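Long-range contacts in DNA polymerase (Bacillus phage phi29, PDB 1XI1), which replicates the phage genome by protein-primed, strand-displacing DNA synthesis of high processivity and fidelity, and carries a 3'-5' exonuclease activity: residues T499-I504 against I524-K529; K240-G245 against S487-A492; M246-N251 against E466-I471; Y298-Q303 against Y315-G320; T140-D145 against I166-Q171. The protein carries 2 engineered substitutions. All blocks are in the same frame, centred on the assembly; numbering follows the deposited sequence.

Contact 1: T499-I504 against I524-K529; sequences TYIQDI and IKFSVK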
# COMPACT_ATOMS: atom_id res chain seq x y z
N THR C 499 -2.45 -17.04 -2.50
CA THR C 499 -3.72 -17.76 -2.59
C THR C 499 -3.67 -19.11 -1.88
O THR C 499 -3.48 -20.16 -2.51
CB THR C 499 -4.11 -18.00 -4.07
OG1 THR C 499 -4.03 -16.77 -4.79
CG2 THR C 499 -5.53 -18.54 -4.17
N TYR C 500 -3.85 -19.09 -0.56
CA TYR C 500 -3.82 -20.33 0.22
C TYR C 500 -4.81 -20.34 1.38
O TYR C 500 -5.39 -19.31 1.73
CB TYR C 500 -2.41 -20.55 0.77
CG TYR C 500 -1.96 -19.44 1.69
CD1 TYR C 500 -2.13 -19.53 3.07
CD2 TYR C 500 -1.39 -18.28 1.17
CE1 TYR C 500 -1.74 -18.49 3.91
CE2 TYR C 500 -0.99 -17.24 2.00
CZ TYR C 500 -1.16 -17.34 3.36
OH TYR C 500 -0.73 -16.30 4.15
N ILE C 501 -5.00 -21.53 1.96
CA ILE C 501 -5.91 -21.72 3.10
C ILE C 501 -5.25 -22.57 4.19
O ILE C 501 -4.54 -23.53 3.89
CB ILE C 501 -7.17 -22.46 2.67
CG1 ILE C 501 -6.77 -23.75 1.96
CG2 ILE C 501 -8.04 -21.56 1.78
CD1 ILE C 501 -7.93 -24.59 1.51
N GLN C 502 -5.51 -22.23 5.45
CA GLN C 502 -4.93 -22.97 6.57
C GLN C 502 -5.91 -23.17 7.73
O GLN C 502 -6.84 -22.38 7.93
CB GLN C 502 -3.70 -22.23 7.11
CG GLN C 502 -2.80 -21.61 6.02
CD GLN C 502 -1.58 -20.89 6.59
OE1 GLN C 502 -1.71 -20.06 7.48
NE2 GLN C 502 -0.38 -21.21 6.07
N ASP C 503 -5.68 -24.24 8.49
CA ASP C 503 -6.45 -24.54 9.71
C ASP C 503 -5.46 -24.27 10.85
O ASP C 503 -4.60 -25.10 11.16
CB ASP C 503 -6.92 -26.00 9.75
CG ASP C 503 -8.25 -26.20 9.04
OD1 ASP C 503 -9.16 -25.35 9.18
OD2 ASP C 503 -8.40 -27.24 8.36
N ILE C 504 -5.59 -23.10 11.46
CA ILE C 504 -4.71 -22.64 12.53
C ILE C 504 -5.09 -23.01 13.95
O ILE C 504 -6.19 -22.71 14.41
CB ILE C 504 -4.59 -21.10 12.52
CG1 ILE C 504 -4.42 -20.58 11.08
CG2 ILE C 504 -3.46 -20.65 13.43
CD1 ILE C 504 -3.18 -21.04 10.38
N ILE C 524 -9.68 -24.73 16.09
CA ILE C 524 -8.99 -24.94 14.83
C ILE C 524 -9.62 -23.96 13.85
O ILE C 524 -10.57 -24.30 13.14
CB ILE C 524 -9.18 -26.39 14.29
CG1 ILE C 524 -8.53 -27.40 15.24
CG2 ILE C 524 -8.57 -26.51 12.88
CD1 ILE C 524 -7.05 -27.22 15.42
N LYS C 525 -9.09 -22.74 13.83
CA LYS C 525 -9.61 -21.69 12.96
C LYS C 525 -9.23 -21.84 11.50
O LYS C 525 -8.06 -22.06 11.16
CB LYS C 525 -9.15 -20.31 13.44
CG LYS C 525 -9.60 -19.20 12.51
CD LYS C 525 -9.14 -17.85 13.00
CE LYS C 525 -9.67 -16.76 12.10
NZ LYS C 525 -9.22 -15.42 12.57
N PHE C 526 -10.23 -21.71 10.64
CA PHE C 526 -10.02 -21.78 9.21
C PHE C 526 -9.84 -20.35 8.70
O PHE C 526 -10.69 -19.48 8.93
CB PHE C 526 -11.23 -22.42 8.54
CG PHE C 526 -11.12 -22.52 7.05
CD1 PHE C 526 -10.20 -23.39 6.47
CD2 PHE C 526 -11.96 -21.77 6.23
CE1 PHE C 526 -10.13 -23.52 5.09
CE2 PHE C 526 -11.89 -21.89 4.86
CZ PHE C 526 -10.98 -22.77 4.28
N SER C 527 -8.73 -20.08 8.02
CA SER C 527 -8.49 -18.74 7.49
C SER C 527 -8.11 -18.84 6.02
O SER C 527 -7.41 -19.77 5.60
CB SER C 527 -7.39 -18.02 8.27
OG SER C 527 -6.14 -18.65 8.11
N VAL C 528 -8.59 -17.88 5.22
CA VAL C 528 -8.30 -17.87 3.79
C VAL C 528 -7.61 -16.57 3.38
O VAL C 528 -7.93 -15.49 3.88
CB VAL C 528 -9.59 -18.04 2.95
CG1 VAL C 528 -9.24 -18.14 1.47
CG2 VAL C 528 -10.35 -19.28 3.38
N LYS C 529 -6.65 -16.71 2.48
CA LYS C 529 -5.92 -15.57 1.96
C LYS C 529 -6.03 -15.69 0.46
O LYS C 529 -5.60 -16.69 -0.13
CB LYS C 529 -4.45 -15.63 2.39
CG LYS C 529 -4.25 -15.64 3.91
CD LYS C 529 -4.96 -14.46 4.55
CE LYS C 529 -4.88 -14.51 6.06
NZ LYS C 529 -5.69 -13.41 6.66
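Strands 499-504 and 524-529 run antiparallel at 161°, their axes approaching to 4.3 Å, and the hydrogen-bonded pairs Tyr500-Lys529, Gln502-Ser527 and Ile504-Lys525 each close a ring of two backbone bonds. The tightest of these six bonds brings Ile504 N to 2.7 Å from Lys525 O. On one face Lys529 lies alongside Tyr500 and sets its CB over the ring, 4.0 Å from the centroid, a CH-pi contact; its CG reaches on toward Tyr500 CZ and OH. The phenol can receive it because Tyr500 CG sits between the backbone N and carbonyl carbon (chi1 61°), which swings the ring over toward Lys529. Strand 523-529 pairs here with 499-507 in an antiparallel sheet of the family B polymerase palm, and 499-507 is paired on with 491-496. Tyr500 probably helps bind the template-primer, while Lys529 stabilises the primer terminus. The other face is greasier. Ile501 CG2 meets Val528 CG2 at 3.6 Å, and Ile501 CB also packs against Phe526 CE1. Next along, Asp503 OD1 comes to the edge of the Phe526 ring, 3.5 Å from CD1, with the carboxylate turned 52° from the ring plane, while its OD2 is taken by a salt bridge to Arg491.

Contact 2: K240-G245 against S487-A492; sequences KEIGEG and STFKRA
Gly245 O receives the amide of Phe489, the N...O distance 2.8 Å, and Thr488 crowds the same oxygen with CG2 at 3.1 Å from Gly245 O. Gly245 N returns a bond to Phe489 O, so this pair is a closed antiparallel ring. Glu244 also faces Phe489, and its positive phi of 70° makes the irregularity a G1 beta bulge; the Glu244 N bond to Lys490 O is weak. Regular pairing resumes at Ile242 and Ala492, where Ile242 N lies 2.9 Å from Ala492 O. The Phe489 ring folds back over the joint, since its CG stands between the backbone N and carbonyl carbon (chi1 60°). One face covers Gly245 CA, 3.5 Å from the ring centroid in a CH-pi contact, and Ala492 CB lies against the opposite face, toward the rim. Ile242 CD1 arrives at the ring's edge, 4.2 Å from Phe489 CZ. The absence of a side chain on Gly245 is what lets the ring lie this close. The chain turns a corner at Lys490, and the contact therefore straddles two palm sheets: strand 483-489 edges the sheet that holds strand 245-250, while strand 491-496 runs between the short strand 241-242 and strand 499-507.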
# COMPACT_ATOMS: atom_id res chain seq x y z
N LYS C 240 -1.65 -29.10 -4.36
CA LYS C 240 -1.91 -30.28 -3.55
C LYS C 240 -2.05 -29.81 -2.10
O LYS C 240 -1.40 -28.84 -1.70
CB LYS C 240 -0.74 -31.26 -3.69
CG LYS C 240 -0.38 -31.55 -5.14
CD LYS C 240 0.95 -32.29 -5.26
CE LYS C 240 1.35 -32.49 -6.72
NZ LYS C 240 2.68 -33.15 -6.86
N GLU C 241 -2.90 -30.46 -1.31
CA GLU C 241 -3.05 -30.03 0.07
C GLU C 241 -2.11 -30.82 0.97
O GLU C 241 -1.76 -31.97 0.67
CB GLU C 241 -4.49 -30.18 0.56
CG GLU C 241 -4.87 -31.55 1.11
CD GLU C 241 -6.14 -31.50 1.96
OE1 GLU C 241 -7.21 -31.14 1.42
OE2 GLU C 241 -6.06 -31.83 3.16
N ILE C 242 -1.71 -30.21 2.07
CA ILE C 242 -0.78 -30.82 3.01
C ILE C 242 -1.29 -30.69 4.43
O ILE C 242 -2.41 -30.23 4.66
CB ILE C 242 0.58 -30.13 2.93
CG1 ILE C 242 0.41 -28.65 3.29
CG2 ILE C 242 1.16 -30.27 1.53
CD1 ILE C 242 1.70 -27.86 3.33
N GLY C 243 -0.46 -31.08 5.39
CA GLY C 243 -0.87 -30.98 6.77
C GLY C 243 0.29 -30.76 7.73
O GLY C 243 1.36 -31.34 7.57
N GLU C 244 0.05 -29.92 8.73
CA GLU C 244 1.04 -29.61 9.74
C GLU C 244 2.18 -28.77 9.16
O GLU C 244 3.02 -29.27 8.42
CB GLU C 244 1.60 -30.91 10.35
CG GLU C 244 0.61 -31.65 11.25
CD GLU C 244 1.02 -31.63 12.73
OE1 GLU C 244 1.98 -32.34 13.11
OE2 GLU C 244 0.37 -30.91 13.52
N GLY C 245 2.17 -27.49 9.50
CA GLY C 245 3.19 -26.57 9.03
C GLY C 245 3.31 -25.41 9.98
O GLY C 245 2.48 -25.25 10.88
N SER C 487 2.56 -18.95 13.83
CA SER C 487 1.45 -19.89 13.92
C SER C 487 1.84 -21.25 13.46
O SER C 487 2.89 -21.43 12.85
CB SER C 487 0.26 -19.41 13.09
OG SER C 487 0.68 -19.00 11.80
N THR C 488 1.03 -22.23 13.76
CA THR C 488 1.24 -23.59 13.30
C THR C 488 -0.12 -23.99 12.77
O THR C 488 -1.13 -23.63 13.36
CB THR C 488 1.64 -24.54 14.46
OG1 THR C 488 2.71 -23.93 15.20
CG2 THR C 488 2.09 -25.88 13.92
N PHE C 489 -0.15 -24.73 11.66
CA PHE C 489 -1.41 -25.16 11.09
C PHE C 489 -1.47 -26.68 10.98
O PHE C 489 -0.44 -27.35 10.80
CB PHE C 489 -1.64 -24.49 9.71
CG PHE C 489 -0.58 -24.80 8.67
CD1 PHE C 489 -0.52 -26.05 8.10
CD2 PHE C 489 0.30 -23.81 8.22
CE1 PHE C 489 0.37 -26.34 7.10
CE2 PHE C 489 1.21 -24.09 7.21
CZ PHE C 489 1.24 -25.37 6.65
N LYS C 490 -2.67 -27.22 11.12
CA LYS C 490 -2.87 -28.65 11.00
C LYS C 490 -2.85 -29.13 9.53
O LYS C 490 -2.46 -30.25 9.26
CB LYS C 490 -4.21 -29.03 11.62
CG LYS C 490 -4.52 -30.51 11.52
CD LYS C 490 -5.85 -30.84 12.16
CE LYS C 490 -6.13 -32.34 12.05
NZ LYS C 490 -5.01 -33.15 12.65
N ARG C 491 -3.30 -28.29 8.60
CA ARG C 491 -3.37 -28.67 7.19
C ARG C 491 -3.52 -27.37 6.46
O ARG C 491 -3.92 -26.36 7.05
CB ARG C 491 -4.59 -29.56 6.92
CG ARG C 491 -5.95 -29.00 7.39
CD ARG C 491 -7.07 -29.85 6.81
NE ARG C 491 -8.39 -29.36 7.14
CZ ARG C 491 -9.49 -29.70 6.48
NH1 ARG C 491 -9.41 -30.54 5.45
NH2 ARG C 491 -10.66 -29.19 6.84
N ALA C 492 -3.20 -27.39 5.17
CA ALA C 492 -3.27 -26.19 4.36
C ALA C 492 -3.26 -26.56 2.89
O ALA C 492 -3.04 -27.72 2.50
CB ALA C 492 -2.07 -25.27 4.70

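Contact 3: M246-N251 against E466-I471; sequences MVFDVN and EIPDVI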
# COMPACT_ATOMS: atom_id res chain seq x y z
N MET C 246 4.34 -24.59 9.81
CA MET C 246 4.56 -23.43 10.66
C MET C 246 4.78 -22.21 9.79
O MET C 246 5.13 -22.33 8.61
CB MET C 246 5.81 -23.62 11.52
CG MET C 246 6.20 -25.04 11.76
SD MET C 246 7.89 -25.12 12.34
CE MET C 246 7.76 -24.24 13.88
N VAL C 247 4.60 -21.03 10.37
CA VAL C 247 4.77 -19.78 9.65
C VAL C 247 5.62 -18.83 10.48
O VAL C 247 5.35 -18.58 11.66
CB VAL C 247 3.41 -19.12 9.36
CG1 VAL C 247 3.62 -17.76 8.70
CG2 VAL C 247 2.57 -20.03 8.46
N PHE C 248 6.66 -18.29 9.86
CA PHE C 248 7.54 -17.36 10.55
C PHE C 248 7.46 -16.01 9.84
O PHE C 248 7.51 -15.94 8.61
CB PHE C 248 8.98 -17.87 10.55
CG PHE C 248 9.17 -19.18 11.28
CD1 PHE C 248 8.91 -20.39 10.64
CD2 PHE C 248 9.65 -19.20 12.59
CE1 PHE C 248 9.13 -21.62 11.30
CE2 PHE C 248 9.87 -20.41 13.26
CZ PHE C 248 9.61 -21.63 12.61
N ASP C 249 7.32 -14.94 10.62
CA ASP C 249 7.22 -13.58 10.10
C ASP C 249 8.33 -12.73 10.72
O ASP C 249 8.58 -12.84 11.91
CB ASP C 249 5.86 -12.96 10.47
CG ASP C 249 4.76 -13.32 9.50
OD1 ASP C 249 4.68 -14.50 9.10
OD2 ASP C 249 3.96 -12.42 9.14
N VAL C 250 8.97 -11.89 9.92
CA VAL C 250 10.04 -11.03 10.43
C VAL C 250 9.42 -9.90 11.25
O VAL C 250 8.44 -9.30 10.83
CB VAL C 250 10.85 -10.42 9.29
CG1 VAL C 250 11.86 -9.43 9.84
CG2 VAL C 250 11.55 -11.51 8.53
N ASN C 251 9.99 -9.60 12.43
CA ASN C 251 9.44 -8.50 13.22
C ASN C 251 9.86 -7.18 12.54
O ASN C 251 11.05 -6.82 12.54
CB ASN C 251 9.97 -8.55 14.67
CG ASN C 251 9.71 -9.90 15.37
OD1 ASN C 251 8.60 -10.46 15.31
ND2 ASN C 251 10.73 -10.42 16.05
N GLU C 466 8.20 -28.22 13.97
CA GLU C 466 9.40 -27.99 14.77
C GLU C 466 10.32 -26.91 14.17
O GLU C 466 10.74 -27.01 13.01
CB GLU C 466 10.16 -29.31 14.92
CG GLU C 466 9.36 -30.40 15.60
CD GLU C 466 8.85 -29.99 16.98
OE1 GLU C 466 9.69 -29.75 17.88
OE2 GLU C 466 7.62 -29.90 17.16
N ILE C 467 10.62 -25.88 14.96
CA ILE C 467 11.51 -24.81 14.53
C ILE C 467 12.82 -25.40 14.02
O ILE C 467 13.53 -26.07 14.76
CB ILE C 467 11.84 -23.85 15.69
CG1 ILE C 467 10.59 -23.09 16.12
CG2 ILE C 467 12.96 -22.91 15.27
CD1 ILE C 467 10.80 -22.16 17.32
N PRO C 468 13.16 -25.16 12.75
CA PRO C 468 14.41 -25.71 12.22
C PRO C 468 15.63 -25.31 13.04
O PRO C 468 15.71 -24.22 13.59
CB PRO C 468 14.44 -25.17 10.80
CG PRO C 468 12.99 -25.14 10.43
CD PRO C 468 12.37 -24.53 11.69
N ASP C 469 16.60 -26.22 13.11
CA ASP C 469 17.81 -25.97 13.87
C ASP C 469 18.57 -24.76 13.31
O ASP C 469 19.05 -23.92 14.08
CB ASP C 469 18.71 -27.21 13.83
CG ASP C 469 19.19 -27.64 15.20
OD1 ASP C 469 19.77 -26.80 15.93
OD2 ASP C 469 18.98 -28.82 15.56
N VAL C 470 18.67 -24.68 11.99
CA VAL C 470 19.39 -23.57 11.35
C VAL C 470 18.75 -22.21 11.57
O VAL C 470 19.37 -21.18 11.30
CB VAL C 470 19.53 -23.79 9.81
CG1 VAL C 470 20.36 -25.02 9.53
CG2 VAL C 470 18.16 -23.92 9.17
N ILE C 471 17.52 -22.20 12.08
CA ILE C 471 16.77 -20.96 12.30
C ILE C 471 16.65 -20.56 13.77
O ILE C 471 16.28 -19.43 14.10
CB ILE C 471 15.35 -21.09 11.75
CG1 ILE C 471 15.41 -21.47 10.29
CG2 ILE C 471 14.66 -19.76 11.78
CD1 ILE C 471 15.99 -20.36 9.45
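Met246 and Phe248 reach from one face of strand 245-250 to the loop at Glu466, Ile467 and Pro468. The strand belongs to the antiparallel palm sheet, and on its other face it presents Asp249, a ligand of the catalytic magnesium ion. The dense part is small and apolar. The Met246 chain bends at its end (chi3 63°), which brings CE back over the loop backbone, 3.5 Å from Ile467 N, and leaves it 3.8 Å from Ile467 CG1. That same CG1 also stands at the edge of the Phe248 ring, in its plane and 3.9 Å from CZ, so it rests on the methyl end of Met246 and the ring edge together, which lie next to each other. Pro468 points against Phe248 and touches it with CD, 4.1 Å from Phe248 CZ. Phe248 also meets the His485 ring of strand 483-489 and packs on Leu462 of strand 459-463, the two strands flanking its own. The far side is looser. The CB of Glu466 points away from the strand, and Asp469 and Val470 lie on the exposed turn that follows, where Ile471 N bonds back to Pro468 O. The two segments bury only 201 Å² between them, and they are joined by packing alone. The Met246 sulfur ends beside a polar atom, SD lying 3.5 Å from Glu466 O, an oxygen that accepts a hydrogen bond from Arg451 NH1.

Contact 4: Y298-Q303 against Y315-G320; sequences YIPTIQ and YLKSSG
Leu316 N donates to Ile302 O at 3.0 Å, the donor lying almost straight out from the carbonyl, tying the two segments together. Three more main-chain atoms turn to one phenol: Tyr340 OH hydrogen-bonds with Thr301 N, Ile302 N and Leu316 O, bridging both segments. Further back, Ile299 N is paired with Gln446 OE1 and Ile299 O with His339 ND1. Gln303 and Tyr315 form a non-hydrogen-bonded antiparallel pair at the mouth of a short beta hairpin, strands 303-304 and 314-315, part of TPR1, the insertion of protein-primed family B polymerases between palm elements. Backbone bonds of Lys317 with Leu294 and of Ser319 with Phe292 tie 315-320 to strand 283-294. The Gln303 and Tyr315 side chains run alongside each other, with the amide turned 87° to the ring. Gln303 has an unusual chi1 of 122°, and its OE1 is placed 2.5 Å from Tyr315 OH, too short to be taken at face value. That hydroxyl also hydrogen-bonds with Thr231 N. Pro300 CB packs at 3.5 Å against Tyr315 CB. Separately, Ile302 CG2 meets Leu316 CD1, the side chains crossing at about a right angle. The extended Lys317 passes beside Pro300, CE to CG 4.0 Å, and its NZ goes on to a salt bridge with Asp235.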
# COMPACT_ATOMS: atom_id res chain seq x y z
N TYR C 298 17.92 -25.21 -5.32
CA TYR C 298 17.94 -23.80 -4.98
C TYR C 298 16.68 -23.10 -5.43
O TYR C 298 16.09 -23.43 -6.45
CB TYR C 298 19.17 -23.11 -5.62
CG TYR C 298 20.47 -23.40 -4.89
CD1 TYR C 298 21.26 -24.50 -5.23
CD2 TYR C 298 20.88 -22.59 -3.85
CE1 TYR C 298 22.43 -24.78 -4.54
CE2 TYR C 298 22.05 -22.86 -3.15
CZ TYR C 298 22.82 -23.95 -3.50
OH TYR C 298 23.98 -24.22 -2.81
N ILE C 299 16.27 -22.11 -4.67
CA ILE C 299 15.09 -21.35 -4.99
C ILE C 299 15.38 -20.32 -6.10
O ILE C 299 16.47 -19.73 -6.17
CB ILE C 299 14.64 -20.53 -3.73
CG1 ILE C 299 14.50 -21.44 -2.51
CG2 ILE C 299 13.34 -19.77 -3.97
CD1 ILE C 299 14.29 -20.67 -1.19
N PRO C 300 14.41 -20.16 -6.98
CA PRO C 300 14.57 -19.11 -7.99
C PRO C 300 14.81 -17.72 -7.31
O PRO C 300 14.31 -17.47 -6.20
CB PRO C 300 13.29 -19.24 -8.82
CG PRO C 300 12.79 -20.61 -8.52
CD PRO C 300 13.03 -20.83 -7.05
N THR C 301 15.53 -16.83 -7.96
CA THR C 301 15.86 -15.56 -7.40
C THR C 301 15.65 -14.42 -8.39
O THR C 301 15.23 -13.32 -8.05
CB THR C 301 17.30 -15.57 -6.93
OG1 THR C 301 17.35 -15.99 -5.57
CG2 THR C 301 17.91 -14.18 -7.07
N ILE C 302 15.94 -14.73 -9.65
CA ILE C 302 15.81 -13.77 -10.73
C ILE C 302 14.34 -13.64 -11.08
O ILE C 302 13.73 -14.56 -11.63
CB ILE C 302 16.56 -14.23 -11.97
CG1 ILE C 302 18.03 -14.43 -11.63
CG2 ILE C 302 16.37 -13.22 -13.09
CD1 ILE C 302 18.85 -15.03 -12.76
N GLN C 303 13.77 -12.49 -10.77
CA GLN C 303 12.36 -12.30 -11.05
C GLN C 303 12.07 -11.26 -12.09
O GLN C 303 12.94 -10.46 -12.46
CB GLN C 303 11.61 -11.96 -9.77
CG GLN C 303 10.85 -10.65 -9.76
CD GLN C 303 10.16 -10.39 -8.44
OE1 GLN C 303 10.39 -11.09 -7.45
NE2 GLN C 303 9.25 -9.43 -8.20
N TYR C 315 9.34 -16.11 -11.57
CA TYR C 315 10.76 -16.35 -11.37
C TYR C 315 11.37 -17.30 -12.40
O TYR C 315 10.98 -18.46 -12.51
CB TYR C 315 11.01 -16.87 -9.95
CG TYR C 315 10.65 -15.87 -8.88
CD1 TYR C 315 9.34 -15.76 -8.41
CD2 TYR C 315 11.61 -14.99 -8.37
CE1 TYR C 315 8.99 -14.80 -7.46
CE2 TYR C 315 11.27 -14.03 -7.43
CZ TYR C 315 9.96 -13.94 -6.97
OH TYR C 315 9.61 -12.98 -6.05
N LEU C 316 12.34 -16.78 -13.16
CA LEU C 316 13.02 -17.54 -14.19
C LEU C 316 13.94 -18.59 -13.59
O LEU C 316 14.56 -18.38 -12.55
CB LEU C 316 13.84 -16.59 -15.07
CG LEU C 316 13.05 -15.37 -15.54
CD1 LEU C 316 13.97 -14.38 -16.24
CD2 LEU C 316 11.93 -15.82 -16.47
N LYS C 317 14.02 -19.74 -14.25
CA LYS C 317 14.87 -20.82 -13.78
C LYS C 317 16.02 -20.98 -14.77
O LYS C 317 17.02 -21.64 -14.49
CB LYS C 317 14.05 -22.10 -13.64
CG LYS C 317 12.83 -21.88 -12.74
CD LYS C 317 12.16 -23.16 -12.25
CE LYS C 317 10.97 -22.82 -11.35
NZ LYS C 317 10.42 -23.99 -10.61
N SER C 318 15.87 -20.35 -15.93
CA SER C 318 16.89 -20.38 -16.97
C SER C 318 16.64 -19.31 -18.01
O SER C 318 15.51 -18.84 -18.19
CB SER C 318 16.94 -21.76 -17.64
OG SER C 318 15.99 -21.85 -18.69
N SER C 319 17.70 -18.89 -18.69
CA SER C 319 17.57 -17.88 -19.73
C SER C 319 17.11 -18.63 -20.98
O SER C 319 16.55 -18.04 -21.90
CB SER C 319 18.91 -17.20 -19.98
OG SER C 319 19.93 -18.15 -20.23
N GLY C 320 17.35 -19.93 -20.98
CA GLY C 320 16.95 -20.78 -22.10
C GLY C 320 17.35 -20.31 -23.48
O GLY C 320 16.50 -19.87 -24.26

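Contact 5: T140-D145 against I166-Q171; sequences TVLKGD and IKNDIQ. With MG (magnesium ion), chain E.
The irregular segment 140-145 passes helix 160-182 at its 166-171 part, coming nearest at Val141, whose CA lies 6.7 Å from that of Asn168, and standing farther off at Asp145. This is the metal site of the 3'-5' exonuclease domain, which has the fold of the DnaQ-like proofreading exonucleases, and the two segments each bring it an aspartate. Asn168 does the holding. Its CG is anti to the backbone N (chi1 -170°), which sends the amide out from the helix to grip the loop at two places. ND2 donates to Thr140 O at 3.1 Å, with the acceptor lying in the amide's own plane. OD1 takes the Leu142 N-H at a short 2.6 Å; the bond is almost straight, but the donor stands above the amide plane. Between these two grips OD1 also touches the Val141 CA and Leu142 CB. With both ends of the amide engaged, its flip is settled and the loop is fixed against the helix just ahead of Asp145. Asp169, one residue on in the helix, has its OD1 in a salt bridge with Lys131, which leaves OD2 for the magnesium ion. Glu14 lies near by, and Tyr148 sits beside Asp145. The magnesium ion is 2.4 Å from Asp169 OD2 and a longer 2.7 Å from Asp145 OD2.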
# COMPACT_ATOMS: atom_id res chain seq x y z
N THR C 140 -15.52 6.54 19.72
CA THR C 140 -16.90 6.10 19.83
C THR C 140 -17.54 5.86 18.47
O THR C 140 -17.58 6.76 17.63
CB THR C 140 -17.75 7.15 20.56
OG1 THR C 140 -17.09 7.54 21.77
CG2 THR C 140 -19.12 6.58 20.88
N VAL C 141 -18.04 4.65 18.26
CA VAL C 141 -18.66 4.29 17.00
C VAL C 141 -20.07 3.71 17.21
O VAL C 141 -20.27 2.83 18.04
CB VAL C 141 -17.80 3.24 16.23
CG1 VAL C 141 -17.71 1.95 17.03
CG2 VAL C 141 -18.40 2.97 14.87
N LEU C 142 -21.04 4.22 16.44
CA LEU C 142 -22.41 3.75 16.54
C LEU C 142 -22.55 2.34 16.00
O LEU C 142 -22.11 2.03 14.89
CB LEU C 142 -23.36 4.66 15.78
CG LEU C 142 -24.13 5.66 16.63
CD1 LEU C 142 -24.87 6.64 15.75
CD2 LEU C 142 -25.09 4.89 17.52
N LYS C 143 -23.18 1.49 16.80
CA LYS C 143 -23.38 0.09 16.45
C LYS C 143 -24.36 -0.05 15.29
O LYS C 143 -25.44 0.52 15.32
CB LYS C 143 -23.92 -0.66 17.67
CG LYS C 143 -23.50 -0.08 19.01
CD LYS C 143 -24.16 1.28 19.27
CE LYS C 143 -23.44 2.04 20.37
NZ LYS C 143 -24.11 3.33 20.70
N GLY C 144 -23.97 -0.82 14.27
CA GLY C 144 -24.83 -1.02 13.10
C GLY C 144 -24.64 0.03 12.02
O GLY C 144 -23.74 0.86 12.10
N ASP C 145 -25.50 -0.00 11.00
CA ASP C 145 -25.42 0.96 9.90
C ASP C 145 -26.70 1.08 9.09
O ASP C 145 -27.56 0.20 9.10
CB ASP C 145 -24.25 0.61 8.97
CG ASP C 145 -23.71 1.81 8.22
OD1 ASP C 145 -24.46 2.34 7.37
OD2 ASP C 145 -22.56 2.23 8.48
N ILE C 166 -24.45 9.34 9.89
CA ILE C 166 -23.66 10.22 9.05
C ILE C 166 -22.77 11.08 9.93
O ILE C 166 -21.58 11.22 9.66
CB ILE C 166 -24.55 11.13 8.18
CG1 ILE C 166 -25.34 10.28 7.19
CG2 ILE C 166 -23.69 12.13 7.41
CD1 ILE C 166 -26.41 11.07 6.43
N LYS C 167 -23.35 11.66 10.98
CA LYS C 167 -22.58 12.49 11.90
C LYS C 167 -21.45 11.67 12.52
O LYS C 167 -20.33 12.15 12.64
CB LYS C 167 -23.47 13.03 13.02
CG LYS C 167 -22.72 13.91 14.02
CD LYS C 167 -23.65 14.48 15.08
CE LYS C 167 -22.87 15.21 16.17
NZ LYS C 167 -23.76 15.75 17.24
N ASN C 168 -21.75 10.43 12.91
CA ASN C 168 -20.74 9.57 13.52
C ASN C 168 -19.61 9.28 12.53
O ASN C 168 -18.43 9.45 12.86
CB ASN C 168 -21.37 8.25 14.00
CG ASN C 168 -20.41 7.41 14.85
OD1 ASN C 168 -20.43 6.18 14.80
ND2 ASN C 168 -19.58 8.08 15.65
N ASP C 169 -19.95 8.84 11.32
CA ASP C 169 -18.94 8.52 10.32
C ASP C 169 -17.99 9.67 10.07
O ASP C 169 -16.78 9.49 10.04
CB ASP C 169 -19.57 8.09 8.99
CG ASP C 169 -20.07 6.65 9.01
OD1 ASP C 169 -19.44 5.79 9.67
OD2 ASP C 169 -21.10 6.39 8.36
N ILE C 170 -18.53 10.87 9.88
CA ILE C 170 -17.66 12.00 9.61
C ILE C 170 -16.95 12.46 10.87
O ILE C 170 -15.91 13.11 10.79
CB ILE C 170 -18.43 13.19 9.03
CG1 ILE C 170 -19.54 13.62 9.99
CG2 ILE C 170 -18.97 12.84 7.67
CD1 ILE C 170 -20.33 14.84 9.53
N GLN C 171 -17.51 12.14 12.04
CA GLN C 171 -16.86 12.58 13.27
C GLN C 171 -15.65 11.69 13.56
O GLN C 171 -14.60 12.18 13.99
CB GLN C 171 -17.85 12.55 14.45
CG GLN C 171 -17.33 13.29 15.67
CD GLN C 171 -18.35 13.41 16.80
OE1 GLN C 171 -18.32 14.39 17.56
NE2 GLN C 171 -19.23 12.42 16.94
MG MG E . -22.81 4.79 7.79

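How the contacts relate
Contacts 1, 2 and 3 form one cluster in the palm, while contacts 4 and 5 stand apart. Strands 491-496 and 499-507, adjacent in one sheet, link contacts 2 and 1, whose centres are 9 Å apart; strands 483-489 and 245-250, adjacent in another, link contacts 2 and 3. Along the chain contact 5 comes first, in the exonuclease region. Contact 2 then encloses contact 3, which in turn encloses contact 4, and contact 1 follows. Contacts 2 and 3 thus join palm pieces over 200 residues apart, whereas contact 1 is local. Contact 4 lies about 24 Å from contact 3 and contact 5 about 42 Å from it, centre to centre, so the exonuclease metal site is well away from the polymerisation site.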